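Fluoroacetyl coenzyme A thioesterase (Streptomyces cattleya, PDB 3KUV) hydrolyses fluoroacetyl-CoA to fluoroacetate and CoA before citrate synthase can use it, conferring fluoroacetate resistance, and works as a hot-dog-fold homodimer. Local coordinates at the interface of chains A and B. Coordinates in Å, arbitrary orientation; residue numbers count along the deposited sequence, not the author numbering. Chains: chain A/B, Fluoroacetyl coenzyme A thioesterase.

Contact 1: the interface of chains A and B. Residues chain A 123, 128, 132, 135; chain B 37, 39, 79.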
ATOM      1  N   ILE A 123      18.483   2.215  -7.713  1.00 14.67           N
ATOM      2  CA  ILE A 123      18.973   0.932  -8.215  1.00 15.67           C
ATOM      3  C   ILE A 123      19.543   1.142  -9.626  1.00 15.67           C
ATOM      4  O   ILE A 123      19.111   2.016 -10.337  1.00 16.26           O
ATOM      5  CB  ILE A 123      17.871  -0.177  -8.270  1.00 13.44           C
ATOM      6  CG1 ILE A 123      16.599   0.333  -8.961  1.00 15.47           C
ATOM      7  CG2 ILE A 123      17.539  -0.555  -6.818  1.00 16.95           C
ATOM      8  CD1 ILE A 123      15.524  -0.775  -9.422  1.00 14.22           C
ATOM      9  N   PHE A 128      19.556  -4.936 -11.454  1.00 19.82           N
ATOM     10  CA  PHE A 128      18.394  -5.337 -10.700  1.00 20.37           C
ATOM     11  C   PHE A 128      17.521  -6.363 -11.482  1.00 18.38           C
ATOM     12  O   PHE A 128      17.115  -7.386 -10.928  1.00 17.24           O
ATOM     13  CB  PHE A 128      17.606  -4.104 -10.233  1.00 15.95           C
ATOM     14  CG  PHE A 128      16.288  -4.483  -9.533  1.00 17.38           C
ATOM     15  CD1 PHE A 128      16.318  -4.906  -8.248  1.00 19.63           C
ATOM     16  CD2 PHE A 128      15.111  -4.430 -10.228  1.00 17.15           C
ATOM     17  CE1 PHE A 128      15.076  -5.308  -7.589  1.00 18.64           C
ATOM     18  CE2 PHE A 128      13.882  -4.787  -9.549  1.00 17.63           C
ATOM     19  CZ  PHE A 128      13.909  -5.206  -8.251  1.00 19.62           C
ATOM     20  N   VAL A 132      16.372 -10.238 -10.494  1.00 21.55           N
ATOM     21  CA  VAL A 132      14.914 -10.589 -10.480  1.00 23.43           C
ATOM     22  C   VAL A 132      14.748 -11.864 -11.303  1.00 23.05           C
ATOM     23  O   VAL A 132      14.079 -12.794 -10.867  1.00 23.85           O
ATOM     24  CB  VAL A 132      14.002  -9.483 -10.986  1.00 20.52           C
ATOM     25  CG1 VAL A 132      12.508  -9.992 -11.155  1.00 20.13           C
ATOM     26  CG2 VAL A 132      14.015  -8.250 -10.039  1.00 22.01           C
ATOM     27  N   LYS A 135      15.352 -15.292  -9.669  1.00 23.33           N
ATOM     28  CA  LYS A 135      14.345 -15.844  -8.763  1.00 23.59           C
ATOM     29  C   LYS A 135      12.972 -15.939  -9.441  1.00 22.59           C
ATOM     30  O   LYS A 135      12.005 -16.213  -8.759  1.00 22.26           O
ATOM     31  CB  LYS A 135      14.263 -15.103  -7.403  1.00 22.81           C
ATOM     32  CG  LYS A 135      13.997 -13.639  -7.550  1.00 22.00           C
ATOM     33  CD  LYS A 135      13.939 -12.843  -6.175  1.00 19.64           C
ATOM     34  CE  LYS A 135      12.789 -13.300  -5.281  1.00 14.52           C
ATOM     35  NZ  LYS A 135      12.710 -12.370  -4.065  1.00 14.04           N
TER
ATOM     36  N   PRO B  37      10.514  -2.040 -13.278  1.00 16.69           N
ATOM     37  CA  PRO B  37      10.650  -3.491 -13.331  1.00 17.50           C
ATOM     38  C   PRO B  37       9.334  -4.231 -12.990  1.00 17.33           C
ATOM     39  O   PRO B  37       8.458  -3.687 -12.316  1.00 15.86           O
ATOM     40  CB  PRO B  37      11.658  -3.784 -12.248  1.00 15.81           C
ATOM     41  CG  PRO B  37      12.446  -2.447 -12.013  1.00 22.08           C
ATOM     42  CD  PRO B  37      11.399  -1.431 -12.238  1.00 18.31           C
ATOM     43  N   VAL B  39       7.751  -6.255 -11.031  1.00 12.00           N
ATOM     44  CA  VAL B  39       7.829  -6.836  -9.667  1.00 11.66           C
ATOM     45  C   VAL B  39       6.601  -6.343  -8.878  1.00 10.00           C
ATOM     46  O   VAL B  39       5.989  -5.322  -9.216  1.00 11.86           O
ATOM     47  CB  VAL B  39       9.124  -6.398  -8.895  1.00 12.08           C
ATOM     48  CG1 VAL B  39      10.366  -6.979  -9.639  1.00 13.24           C
ATOM     49  CG2 VAL B  39       9.234  -4.870  -8.758  1.00 14.98           C
ATOM     50  N   ALA B  79      12.444  -7.887  -3.799  1.00 12.74           N
ATOM     51  CA  ALA B  79      11.455  -7.724  -4.817  1.00 13.41           C
ATOM     52  C   ALA B  79      11.023  -9.114  -5.359  1.00 13.24           C
ATOM     53  O   ALA B  79      11.779 -10.099  -5.312  1.00 13.93           O
ATOM     54  CB  ALA B  79      12.000  -6.861  -5.963  1.00 15.47           C
TER
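With CG swung opposite the backbone N (chi1 175°), A:Phe128 points its ring away from the C-terminal helix 125-133 and rim-first into chain B. One turn on, A:Val132 sets CG1 opposite its own N (chi1 171°), and both of its methyls then face B:Val39. The phenyl rim is met in plane at two places. CZ touches the B:Ala79 methyl, CB, at 3.4 Å, and CE2 touches B:Pro37 CB at 3.6 Å, the two side chains crossing at about a right angle. One face of the phenyl is covered from within the helix by A:Val132 CG2, 3.4 Å above the plane and towards the rim, which should limit the ring's tilting. That same CG2 carries on across the interface to B:Val39 CG1 at 3.9 Å. Beyond the helix end, a bend at chi3 turns the end of A:Lys135 towards chain B and brings its ammonium NZ to the carbonyl O of B:Ala79 in a 2.8 Å hydrogen bond, with the donor tilted 29° from the carbonyl plane. B:Ala79 is thus held by its methyl and its carbonyl together. The patch fastens the C-terminal helix of one subunit onto two loops of the other and so helps hold the homodimer together.

Contact 2: the interface of chains A and B. Residues chain A 38-39, 81-82; chain B 132, 135-137.
B:Val132, on the C-terminal helix 125-135 of this hot-dog-fold thioesterase, reaches over to two loop stretches of chain A. Its CB lies 4.2 Å from A:Val39 CG1, and from there the side chain forks. The CG1 branch, opposite the backbone N (chi1 164°), wedges between two partners, A:Val39 CG1 at 3.5 Å and the ring carbon CB of A:Pro81. The CG2 branch also comes up to A:Val39 CG1, at 3.6 Å, and that methyl of A:Val39 therefore sits against both prongs of the valine. A:Pro81 has more of its surface hidden than any other residue of the patch, and B:Val132 meets it at CB, a corner it shares with B:Thr136. The threonine runs past the ring in the opposite direction, its hydroxyl OG1 3.3 Å from A:Pro81 CB and its CA 3.6 Å from A:Pro81 CG. That hydroxyl also makes a weak hydrogen bond back to the carbonyl O of B:Val132. The aliphatic part of B:Lys135 crosses the same ring at about a right angle, CG to A:Pro81 CD at 3.7 Å. Past the threonine, the ring carbon CD of B:Pro137 comes to 3.5 Å from the carbonyl O of A:Pro82.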
ATOM      1  N   GLU A  38     -17.274   1.829  -1.589  1.00 19.32           N
ATOM      2  CA  GLU A  38     -16.507   2.330  -2.741  1.00 18.02           C
ATOM      3  C   GLU A  38     -15.710   3.543  -2.254  1.00 16.19           C
ATOM      4  O   GLU A  38     -16.098   4.693  -2.405  1.00 16.77           O
ATOM      5  CB  GLU A  38     -17.505   2.730  -3.865  1.00 20.10           C
ATOM      6  CG  GLU A  38     -18.134   1.502  -4.491  1.00 24.11           C
ATOM      7  CD  GLU A  38     -17.267   0.987  -5.621  1.00 33.25           C
ATOM      8  OE1 GLU A  38     -17.632   1.174  -6.808  1.00 34.51           O
ATOM      9  OE2 GLU A  38     -16.159   0.478  -5.332  1.00 28.52           O
ATOM     10  N   VAL A  39     -14.558   3.229  -1.604  1.00 13.29           N
ATOM     11  CA  VAL A  39     -13.634   4.279  -1.142  1.00 12.86           C
ATOM     12  C   VAL A  39     -12.219   3.961  -1.622  1.00 10.73           C
ATOM     13  O   VAL A  39     -11.895   2.777  -1.906  1.00 11.98           O
ATOM     14  CB  VAL A  39     -13.631   4.354   0.401  1.00 11.93           C
ATOM     15  CG1 VAL A  39     -15.059   4.715   0.921  1.00 13.94           C
ATOM     16  CG2 VAL A  39     -13.159   3.006   1.064  1.00 14.55           C
ATOM     17  N   PRO A  81     -14.416   8.986  -1.226  1.00 12.13           N
ATOM     18  CA  PRO A  81     -15.110   8.385  -2.347  1.00 13.49           C
ATOM     19  C   PRO A  81     -14.591   8.952  -3.667  1.00 13.43           C
ATOM     20  O   PRO A  81     -13.912   9.998  -3.668  1.00 13.26           O
ATOM     21  CB  PRO A  81     -16.549   8.887  -2.165  1.00 14.75           C
ATOM     22  CG  PRO A  81     -16.382  10.264  -1.558  1.00 13.22           C
ATOM     23  CD  PRO A  81     -15.125  10.114  -0.565  1.00 13.65           C
ATOM     24  N   PRO A  82     -14.868   8.259  -4.790  1.00 13.57           N
ATOM     25  CA  PRO A  82     -14.469   8.796  -6.093  1.00 14.68           C
ATOM     26  C   PRO A  82     -15.024  10.177  -6.329  1.00 14.67           C
ATOM     27  O   PRO A  82     -16.124  10.509  -5.872  1.00 15.30           O
ATOM     28  CB  PRO A  82     -15.085   7.785  -7.092  1.00 14.49           C
ATOM     29  CG  PRO A  82     -15.185   6.437  -6.242  1.00 18.16           C
ATOM     30  CD  PRO A  82     -15.559   6.951  -4.889  1.00 16.42           C
TER
ATOM     31  N   VAL B 132     -20.004   7.877   3.794  1.00 18.12           N
ATOM     32  CA  VAL B 132     -19.091   8.065   2.619  1.00 23.72           C
ATOM     33  C   VAL B 132     -19.787   8.756   1.510  1.00 22.65           C
ATOM     34  O   VAL B 132     -19.212   9.769   0.991  1.00 24.97           O
ATOM     35  CB  VAL B 132     -18.578   6.645   2.060  1.00 22.64           C
ATOM     36  CG1 VAL B 132     -17.934   6.742   0.582  1.00 27.26           C
ATOM     37  CG2 VAL B 132     -17.583   6.173   3.004  1.00 27.28           C
ATOM     38  N   LYS B 135     -20.066  12.462   1.493  1.00 24.39           N
ATOM     39  CA  LYS B 135     -19.015  13.404   1.198  1.00 27.22           C
ATOM     40  C   LYS B 135     -18.654  13.370  -0.309  1.00 28.47           C
ATOM     41  O   LYS B 135     -17.816  14.117  -0.725  1.00 31.87           O
ATOM     42  CB  LYS B 135     -17.791  13.316   2.153  1.00 31.08           C
ATOM     43  CG  LYS B 135     -16.759  12.442   1.806  1.00 28.80           C
ATOM     44  CD  LYS B 135     -15.631  12.268   2.952  1.00 17.76           C
ATOM     45  CE  LYS B 135     -14.399  13.076   2.574  1.00 17.99           C
ATOM     46  NZ  LYS B 135     -13.116  12.538   3.276  1.00 14.75           N
ATOM     47  N   THR B 136     -19.321  12.481  -1.062  1.00 31.97           N
ATOM     48  CA  THR B 136     -19.189  12.259  -2.525  1.00 35.18           C
ATOM     49  C   THR B 136     -19.729  13.480  -3.252  1.00 37.65           C
ATOM     50  O   THR B 136     -20.854  13.961  -2.903  1.00 40.21           O
ATOM     51  CB  THR B 136     -19.973  10.972  -3.037  1.00 33.78           C
ATOM     52  OG1 THR B 136     -19.671   9.788  -2.266  1.00 34.33           O
ATOM     53  CG2 THR B 136     -19.658  10.685  -4.487  1.00 37.10           C
ATOM     54  N   PRO B 137     -18.950  14.008  -4.224  1.00 39.41           N
ATOM     55  CA  PRO B 137     -19.356  15.239  -4.938  1.00 40.60           C
ATOM     56  C   PRO B 137     -20.611  14.988  -5.802  1.00 42.01           C
ATOM     57  O   PRO B 137     -20.745  13.872  -6.367  1.00 41.90           O
ATOM     58  CB  PRO B 137     -18.135  15.579  -5.832  1.00 40.95           C
ATOM     59  CG  PRO B 137     -17.018  14.624  -5.434  1.00 39.82           C
ATOM     60  CD  PRO B 137     -17.690  13.430  -4.784  1.00 38.82           C
TER

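Contact 3: the interface of chains A and B. Residues chain A 26-29; chain B 21, 26, 43-44.
B:Lys21 and A:Glu29 come at each other from opposite directions in this part of the hot-dog dimer interface, and their charged ends form a salt bridge. The lysine NZ meets the carboxylate oxygen OE2 at 2.9 Å on its syn side, 22° out of the carboxylate plane. NZ also gives a 2.8 Å hydrogen bond to the carbonyl O of A:Leu26, so the ammonium is shared between a side chain and the end of helix 23-26. On its way there the lysine, bent at chi2 (-70°), passes over B:Phe44: its CD lies 3.6 Å above the centre of the ring, while B:Leu26 CD1 covers the opposite face. Held flat between the two, the phenyl offers CE1 to A:Leu26 CD1 at 3.7 Å, the leucine side chain slanting across it. The same A:Leu26 methyl also meets its counterpart, B:Leu26 CD1, at 3.6 Å. A:Tyr27 lies aslant the lysine, its CE1 3.6 Å from B:Lys21 CE. At the far end of the ring its phenol OH donates a 2.7 Å hydrogen bond to the carbonyl O of B:Phe44, approaching from above the carbonyl plane (45° out of it). That carbonyl belongs to helix 42-57, and B:Phe44 is part of the substrate-binding segment.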
ATOM      1  N   LEU A  26      -8.618  -2.974  -6.153  1.00 11.39           N
ATOM      2  CA  LEU A  26      -7.200  -3.368  -5.806  1.00 12.35           C
ATOM      3  C   LEU A  26      -6.956  -4.851  -5.890  1.00 11.85           C
ATOM      4  O   LEU A  26      -5.986  -5.307  -6.510  1.00 12.66           O
ATOM      5  CB  LEU A  26      -6.828  -2.756  -4.427  1.00 12.24           C
ATOM      6  CG  LEU A  26      -5.298  -2.909  -4.122  1.00 11.59           C
ATOM      7  CD1 LEU A  26      -4.459  -1.849  -4.894  1.00 12.22           C
ATOM      8  CD2 LEU A  26      -5.122  -2.644  -2.628  1.00 13.15           C
ATOM      9  N   TYR A  27      -7.973  -5.576  -5.388  1.00 11.70           N
ATOM     10  CA  TYR A  27      -7.961  -7.069  -5.465  1.00 12.08           C
ATOM     11  C   TYR A  27      -9.347  -7.608  -5.902  1.00 15.09           C
ATOM     12  O   TYR A  27     -10.197  -7.970  -5.030  1.00 15.96           O
ATOM     13  CB  TYR A  27      -7.588  -7.716  -4.101  1.00 14.71           C
ATOM     14  CG  TYR A  27      -6.079  -7.752  -3.931  1.00 12.35           C
ATOM     15  CD1 TYR A  27      -5.337  -8.754  -4.498  1.00 13.90           C
ATOM     16  CD2 TYR A  27      -5.418  -6.692  -3.230  1.00 11.10           C
ATOM     17  CE1 TYR A  27      -3.933  -8.811  -4.321  1.00 15.21           C
ATOM     18  CE2 TYR A  27      -4.011  -6.701  -3.076  1.00 11.64           C
ATOM     19  CZ  TYR A  27      -3.298  -7.739  -3.601  1.00 11.31           C
ATOM     20  OH  TYR A  27      -1.929  -7.744  -3.500  1.00 12.38           O
ATOM     21  N   PRO A  28      -9.573  -7.528  -7.208  1.00 16.96           N
ATOM     22  CA  PRO A  28     -10.827  -8.134  -7.739  1.00 17.92           C
ATOM     23  C   PRO A  28     -10.854  -9.647  -7.420  1.00 20.58           C
ATOM     24  O   PRO A  28     -11.977 -10.233  -7.323  1.00 21.66           O
ATOM     25  CB  PRO A  28     -10.701  -7.923  -9.228  1.00 19.74           C
ATOM     26  CG  PRO A  28      -9.716  -6.850  -9.495  1.00 20.05           C
ATOM     27  CD  PRO A  28      -8.740  -7.013  -8.292  1.00 16.53           C
ATOM     28  N   GLU A  29      -9.688 -10.255  -7.209  1.00 18.32           N
ATOM     29  CA  GLU A  29      -9.598 -11.706  -6.858  1.00 22.60           C
ATOM     30  C   GLU A  29     -10.096 -12.011  -5.446  1.00 22.43           C
ATOM     31  O   GLU A  29     -10.125 -13.207  -5.058  1.00 23.44           O
ATOM     32  CB  GLU A  29      -8.093 -12.124  -6.863  1.00 23.30           C
ATOM     33  CG  GLU A  29      -7.412 -11.917  -8.161  1.00 27.71           C
ATOM     34  CD  GLU A  29      -6.807 -10.504  -8.288  1.00 29.75           C
ATOM     35  OE1 GLU A  29      -6.285 -10.249  -9.409  1.00 35.63           O
ATOM     36  OE2 GLU A  29      -6.980  -9.627  -7.371  1.00 20.72           O
TER
ATOM     37  N   LYS B  21      -0.143  -7.827 -11.044  1.00 12.72           N
ATOM     38  CA  LYS B  21       0.109  -7.137  -9.766  1.00 11.69           C
ATOM     39  C   LYS B  21       1.474  -6.510  -9.698  1.00 13.24           C
ATOM     40  O   LYS B  21       1.997  -6.267  -8.616  1.00 11.37           O
ATOM     41  CB  LYS B  21      -0.066  -8.106  -8.572  1.00 13.15           C
ATOM     42  CG  LYS B  21      -1.510  -8.701  -8.501  1.00 15.89           C
ATOM     43  CD  LYS B  21      -2.537  -7.662  -8.097  1.00 17.94           C
ATOM     44  CE  LYS B  21      -3.825  -8.435  -7.928  1.00 18.83           C
ATOM     45  NZ  LYS B  21      -5.015  -7.545  -7.961  1.00 20.38           N
ATOM     46  N   LEU B  26      -0.440  -1.065 -10.894  1.00 11.95           N
ATOM     47  CA  LEU B  26      -1.097  -0.271  -9.793  1.00 10.13           C
ATOM     48  C   LEU B  26      -1.622   1.092 -10.270  1.00 12.54           C
ATOM     49  O   LEU B  26      -2.702   1.517  -9.854  1.00 13.67           O
ATOM     50  CB  LEU B  26      -0.080  -0.187  -8.640  1.00 11.75           C
ATOM     51  CG  LEU B  26      -0.678   0.450  -7.347  1.00 10.15           C
ATOM     52  CD1 LEU B  26      -1.630  -0.545  -6.652  1.00 10.59           C
ATOM     53  CD2 LEU B  26       0.505   0.754  -6.448  1.00 13.51           C
ATOM     54  N   GLY B  43       2.146  -1.050  -3.051  1.00  9.94           N
ATOM     55  CA  GLY B  43       0.753  -0.799  -2.697  1.00  9.58           C
ATOM     56  C   GLY B  43      -0.036  -2.109  -2.759  1.00 10.01           C
ATOM     57  O   GLY B  43      -1.013  -2.282  -2.020  1.00 10.58           O
ATOM     58  N   PHE B  44       0.318  -3.025  -3.705  1.00  9.25           N
ATOM     59  CA  PHE B  44      -0.321  -4.333  -3.709  1.00  9.45           C
ATOM     60  C   PHE B  44       0.078  -5.157  -2.478  1.00  8.03           C
ATOM     61  O   PHE B  44      -0.753  -5.933  -1.961  1.00 10.56           O
ATOM     62  CB  PHE B  44      -0.047  -5.095  -5.004  1.00  9.32           C
ATOM     63  CG  PHE B  44      -0.813  -4.585  -6.228  1.00  8.90           C
ATOM     64  CD1 PHE B  44      -2.211  -4.517  -6.208  1.00 11.03           C
ATOM     65  CD2 PHE B  44      -0.120  -4.294  -7.416  1.00 10.03           C
ATOM     66  CE1 PHE B  44      -2.953  -4.100  -7.362  1.00 11.72           C
ATOM     67  CE2 PHE B  44      -0.787  -3.879  -8.555  1.00 11.49           C
ATOM     68  CZ  PHE B  44      -2.200  -3.801  -8.555  1.00 12.51           C
TER

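Contact 1 and contact 2 lie about 36 Å apart, measured between the centres of their C-alpha atoms, near opposite ends of the interface; contact 3 sits between them, about 19 Å from contact 1 and 20 Å from contact 2. The two outer patches are overlapping parts of regions related by the dimer two-fold, sharing residues 39, 132 and 135 with the chains exchanged, so each subunit lends its C-terminal helix to the other. Contact 3 is nearer the middle, its centre about 10 Å from A:Ser42, the engineered active-site residue. Dimer formation may therefore help shape the substrate site as well as join the subunits.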